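Local coordinates for Non-structural protein NS2 (Bluetongue virus, PDB 1UTY) that binds single-stranded RNA, the chain here being its N-terminal RNA-binding domain, which assembles with a second copy of itself, at residues Ile12-Val17 / Leu58-Pro63. Sequence-based numbering, arbitrary orientation.
Sequences IFVLDV and LNVPGP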
loop_
_atom_site.group_PDB
_atom_site.type_symbol
_atom_site.label_atom_id
_atom_site.label_comp_id
_atom_site.label_asym_id
_atom_site.label_seq_id
_atom_site.Cartn_x
_atom_site.Cartn_y
_atom_site.Cartn_z
ATOM N N ILE A 12 -4.144 7.153 15.299
ATOM C CA ILE A 12 -4.988 6.331 14.465
ATOM C C ILE A 12 -6.307 6.147 15.204
ATOM O O ILE A 12 -6.332 5.770 16.374
ATOM C CB ILE A 12 -4.272 4.973 14.137
ATOM C CG1 ILE A 12 -2.972 5.234 13.372
ATOM C CG2 ILE A 12 -5.134 4.056 13.264
ATOM C CD1 ILE A 12 -1.747 5.202 14.246
ATOM N N PHE A 13 -7.388 6.470 14.510
ATOM C CA PHE A 13 -8.727 6.367 15.033
ATOM C C PHE A 13 -9.409 5.266 14.252
ATOM O O PHE A 13 -9.784 5.454 13.097
ATOM C CB PHE A 13 -9.447 7.713 14.887
ATOM C CG PHE A 13 -8.757 8.843 15.629
ATOM C CD1 PHE A 13 -9.069 9.105 16.960
ATOM C CD2 PHE A 13 -7.764 9.603 15.001
ATOM C CE1 PHE A 13 -8.416 10.132 17.668
ATOM C CE2 PHE A 13 -7.103 10.631 15.677
ATOM C CZ PHE A 13 -7.424 10.899 17.033
ATOM N N VAL A 14 -9.509 4.095 14.866
ATOM C CA VAL A 14 -10.111 2.948 14.203
ATOM C C VAL A 14 -11.613 3.090 14.280
ATOM O O VAL A 14 -12.171 3.292 15.363
ATOM C CB VAL A 14 -9.642 1.599 14.796
ATOM C CG1 VAL A 14 -10.203 0.443 13.995
ATOM C CG2 VAL A 14 -8.098 1.522 14.801
ATOM N N LEU A 15 -12.246 3.043 13.110
ATOM C CA LEU A 15 -13.685 2.964 12.988
ATOM C C LEU A 15 -13.974 1.528 12.577
ATOM O O LEU A 15 -13.655 1.112 11.450
ATOM C CB LEU A 15 -14.191 3.957 11.938
ATOM C CG LEU A 15 -15.683 3.873 11.561
ATOM C CD1 LEU A 15 -16.596 4.149 12.767
ATOM C CD2 LEU A 15 -16.033 4.817 10.386
ATOM N N ASP A 16 -14.547 0.771 13.503
ATOM C CA ASP A 16 -14.846 -0.646 13.312
ATOM C C ASP A 16 -16.267 -0.898 13.795
ATOM O O ASP A 16 -16.479 -1.350 14.920
ATOM C CB ASP A 16 -13.856 -1.523 14.096
ATOM C CG ASP A 16 -14.202 -3.022 14.034
ATOM O OD1 ASP A 16 -14.778 -3.490 13.029
ATOM O OD2 ASP A 16 -13.936 -3.821 14.950
ATOM N N VAL A 17 -17.229 -0.599 12.921
ATOM C CA VAL A 17 -18.655 -0.576 13.256
ATOM C C VAL A 17 -19.231 -1.963 13.611
ATOM O O VAL A 17 -20.126 -2.057 14.465
ATOM C CB VAL A 17 -19.492 0.129 12.109
ATOM C CG1 VAL A 17 -20.958 -0.279 12.132
ATOM C CG2 VAL A 17 -19.397 1.644 12.231
ATOM N N LEU A 58 -9.011 5.110 10.327
ATOM C CA LEU A 58 -8.867 3.799 9.759
ATOM C C LEU A 58 -10.212 3.088 9.879
ATOM O O LEU A 58 -10.562 2.536 10.928
ATOM C CB LEU A 58 -7.754 3.041 10.481
ATOM C CG LEU A 58 -7.434 1.630 9.969
ATOM C CD1 LEU A 58 -7.215 1.640 8.432
ATOM C CD2 LEU A 58 -6.228 1.052 10.730
ATOM N N ASN A 59 -10.973 3.158 8.794
ATOM C CA ASN A 59 -12.248 2.480 8.658
ATOM C C ASN A 59 -11.931 1.046 8.236
ATOM O O ASN A 59 -11.385 0.818 7.141
ATOM C CB ASN A 59 -13.066 3.226 7.604
ATOM C CG ASN A 59 -14.470 2.635 7.365
ATOM O OD1 ASN A 59 -14.804 1.561 7.827
ATOM N ND2 ASN A 59 -15.274 3.351 6.594
ATOM N N VAL A 60 -12.205 0.081 9.115
ATOM C CA VAL A 60 -12.033 -1.334 8.751
ATOM C C VAL A 60 -13.323 -2.129 8.925
ATOM O O VAL A 60 -14.180 -1.722 9.698
ATOM C CB VAL A 60 -10.838 -2.033 9.499
ATOM C CG1 VAL A 60 -9.549 -1.248 9.320
ATOM C CG2 VAL A 60 -11.134 -2.263 10.959
ATOM N N PRO A 61 -13.470 -3.241 8.198
ATOM C CA PRO A 61 -14.654 -4.109 8.329
ATOM C C PRO A 61 -14.498 -5.281 9.326
ATOM O O PRO A 61 -15.485 -5.984 9.582
ATOM C CB PRO A 61 -14.810 -4.661 6.912
ATOM C CG PRO A 61 -13.348 -4.834 6.463
ATOM C CD PRO A 61 -12.553 -3.733 7.151
ATOM N N GLY A 62 -13.298 -5.473 9.873
ATOM C CA GLY A 62 -12.997 -6.574 10.773
ATOM C C GLY A 62 -11.492 -6.756 10.971
ATOM O O GLY A 62 -10.685 -5.893 10.572
ATOM N N PRO A 63 -11.094 -7.887 11.550
ATOM C CA PRO A 63 -9.677 -8.124 11.865
ATOM C C PRO A 63 -8.825 -8.226 10.599
ATOM O O PRO A 63 -9.346 -8.534 9.525
ATOM C CB PRO A 63 -9.678 -9.450 12.645
ATOM C CG PRO A 63 -11.017 -10.069 12.433
ATOM C CD PRO A 63 -11.952 -9.031 11.893
HETATM O O HOH W 1 -16.474 -0.037 10.355
#
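Leu15 CD2 sits over one face of the flat Asn59 amide, almost directly above CG at 4.0 Å; both side chains extend with CG anti to the backbone N and point the same way. At the amide's edge, ND2 is hydrogen-bonded to Tyr121 OH, while Leu15 also packs on Tyr34 and on Leu144 of the second subunit. Phe13 turns its ring away from 58-63, against Gln36, Pro51 and Glu52. On the other face of the sheet, Ile12 CG2 runs alongside Leu58, 4.0 Å from its CB, and Val14 CG1 meets Val60 CG2 obliquely; Leu77 and Leu79 of strand 73-79 close over this greasy layer.

Between the faces, three backbone bonds join the strands in parallel. Leu58 N gives to Phe13 O at 2.9 Å and Leu15 N to Leu58 O at 2.8 Å, each donor lying above the carbonyl plane. Val60 N reaches Leu15 O at 2.9 Å, almost along the C=O axis (165°). Farther along, the ladder gives way to water 1, which accepts from Val17 N and can donate to Val60 O, one of several acceptors in its reach. Asp16 OD2 is hydrogen-bonded to Thr21 OG1.

Main-chain bonds therefore fix the parallel register inside the mixed sheet, with apolar packing on the Ile12–Val14–Leu58 face and a polar amide, tied to strand 113-123, on the face where Leu15 touches Leu144 of the second subunit.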